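PDB 5D8Z: endoglucanase from Ganoderma lucidum, which probably hydrolyses internal beta-1,4-glucosidic bonds of cellulose, as a glycoside hydrolase family 5 endoglucanase. Local coordinates for residues 175-179 and 216-221. Numbering follows the deposited sequence.
Sequences ADSVQ and ALKKVT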
loop_
_atom_site.group_PDB
_atom_site.type_symbol
_atom_site.label_atom_id
_atom_site.label_comp_id
_atom_site.label_asym_id
_atom_site.label_seq_id
_atom_site.Cartn_x
_atom_site.Cartn_y
_atom_site.Cartn_z
ATOM N N ALA A 175 -12.935 12.107 2.010
ATOM C CA ALA A 175 -11.837 13.033 1.941
ATOM C C ALA A 175 -11.667 13.822 3.255
ATOM O O ALA A 175 -10.539 14.098 3.673
ATOM C CB ALA A 175 -12.029 13.952 0.749
ATOM N N ASP A 176 -12.777 14.150 3.924
ATOM C CA ASP A 176 -12.740 14.755 5.287
ATOM C C ASP A 176 -12.086 13.872 6.341
ATOM O O ASP A 176 -11.297 14.341 7.149
ATOM C CB ASP A 176 -14.135 15.181 5.761
ATOM C CG ASP A 176 -14.684 16.381 4.974
ATOM O OD1 ASP A 176 -13.896 17.323 4.702
ATOM O OD2 ASP A 176 -15.892 16.387 4.622
ATOM N N SER A 177 -12.402 12.587 6.318
ATOM C CA SER A 177 -11.755 11.628 7.205
ATOM C C SER A 177 -10.252 11.592 6.973
ATOM O O SER A 177 -9.472 11.492 7.905
ATOM C CB SER A 177 -12.345 10.245 6.975
ATOM O OG SER A 177 -13.765 10.267 7.133
ATOM N N VAL A 178 -9.853 11.710 5.715
ATOM C CA VAL A 178 -8.454 11.631 5.341
ATOM C C VAL A 178 -7.741 12.906 5.759
ATOM O O VAL A 178 -6.564 12.876 6.145
ATOM C CB VAL A 178 -8.303 11.441 3.830
ATOM C CG1 VAL A 178 -6.837 11.471 3.459
ATOM C CG2 VAL A 178 -8.977 10.142 3.367
ATOM N N GLN A 179 -8.453 14.030 5.683
ATOM C CA GLN A 179 -7.909 15.273 6.172
ATOM C C GLN A 179 -7.596 15.091 7.641
ATOM O O GLN A 179 -6.527 15.430 8.150
ATOM C CB GLN A 179 -8.936 16.375 5.986
ATOM C CG GLN A 179 -8.471 17.749 6.451
ATOM C CD GLN A 179 -7.239 18.200 5.715
ATOM O OE1 GLN A 179 -7.293 18.433 4.532
ATOM N NE2 GLN A 179 -6.123 18.269 6.402
ATOM N N ALA A 216 -12.330 15.404 -4.868
ATOM C CA ALA A 216 -12.497 15.460 -3.432
ATOM C C ALA A 216 -11.155 15.481 -2.727
ATOM O O ALA A 216 -10.917 16.308 -1.841
ATOM C CB ALA A 216 -13.302 14.273 -2.976
ATOM N N LEU A 217 -10.269 14.580 -3.135
ATOM C CA LEU A 217 -9.017 14.432 -2.427
ATOM C C LEU A 217 -8.021 15.501 -2.791
ATOM O O LEU A 217 -7.117 15.805 -2.003
ATOM C CB LEU A 217 -8.430 13.027 -2.614
ATOM C CG LEU A 217 -9.167 11.918 -1.841
ATOM C CD1 LEU A 217 -8.718 10.540 -2.268
ATOM C CD2 LEU A 217 -8.955 12.072 -0.357
ATOM N N LYS A 218 -8.205 16.113 -3.966
ATOM C CA LYS A 218 -7.434 17.315 -4.297
ATOM C C LYS A 218 -7.546 18.448 -3.229
ATOM O O LYS A 218 -6.633 19.249 -3.092
ATOM C CB LYS A 218 -7.753 17.831 -5.700
ATOM C CG LYS A 218 -6.801 18.945 -6.068
ATOM C CD LYS A 218 -6.874 19.382 -7.505
ATOM C CE LYS A 218 -5.940 20.577 -7.687
ATOM N NZ LYS A 218 -6.167 21.355 -8.931
ATOM N N LYS A 219 -8.624 18.476 -2.447
ATOM C CA LYS A 219 -8.835 19.538 -1.452
ATOM C C LYS A 219 -8.079 19.347 -0.163
ATOM O O LYS A 219 -8.006 20.257 0.646
ATOM C CB LYS A 219 -10.314 19.684 -1.149
ATOM C CG LYS A 219 -11.114 20.052 -2.397
ATOM C CD LYS A 219 -12.619 19.947 -2.208
ATOM C CE LYS A 219 -13.268 19.528 -3.519
ATOM N NZ LYS A 219 -14.707 19.898 -3.648
ATOM N N VAL A 220 -7.500 18.165 0.018
ATOM C CA VAL A 220 -6.833 17.787 1.259
ATOM C C VAL A 220 -5.482 18.477 1.351
ATOM O O VAL A 220 -4.676 18.365 0.450
ATOM C CB VAL A 220 -6.635 16.255 1.297
ATOM C CG1 VAL A 220 -5.610 15.823 2.337
ATOM C CG2 VAL A 220 -7.957 15.583 1.533
ATOM N N THR A 221 -5.192 19.127 2.454
ATOM C CA THR A 221 -3.970 19.880 2.522
ATOM C C THR A 221 -3.345 19.696 3.884
ATOM O O THR A 221 -4.036 19.298 4.830
ATOM C CB THR A 221 -4.214 21.413 2.232
ATOM O OG1 THR A 221 -4.343 22.147 3.452
ATOM C CG2 THR A 221 -5.473 21.665 1.390
#
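Ala175, on the helix 171-187, points its methyl group at the C-terminal end of helix 213-218 and lies at the centre of this contact. Its CB is 3.8 Å from Leu217 CD2 and 3.9 Å from Ala216 CB. Leu217 CD2 also reaches Val178 CG2, at 4.2 Å, one turn further along helix 171-187. With only methyl groups meeting between Ala175 and Ala216, the backbones can come close; the nearest CA atoms here are those of Ala175 and Leu217, 5.4 Å apart. Beyond the end of the short helix, Val220 lays its CG2 3.7 Å from Ala175 O and extends the apolar patch to Val182. At the polar edge the carboxamide of Gln179 forms two hydrogen bonds with the backbone of Thr221: Thr221 N donates to Gln179 OE1 (3.0 Å), and Gln179 NE2 donates to Thr221 O (2.8 Å). Gln179 NE2 is also hydrogen-bonded to Thr183 OG1, on its own helix. In this TIM barrel the contact joins helix 171-187, after strand 157-160, to the next outer helix, 213-218, after strand 194-198, and to the loop that follows it. Because both Gln179-Thr221 hydrogen bonds use main-chain atoms of Thr221, the polar edge does not depend on that residue's side chain; the apolar part, by contrast, rests on the close fit of small and branched side chains.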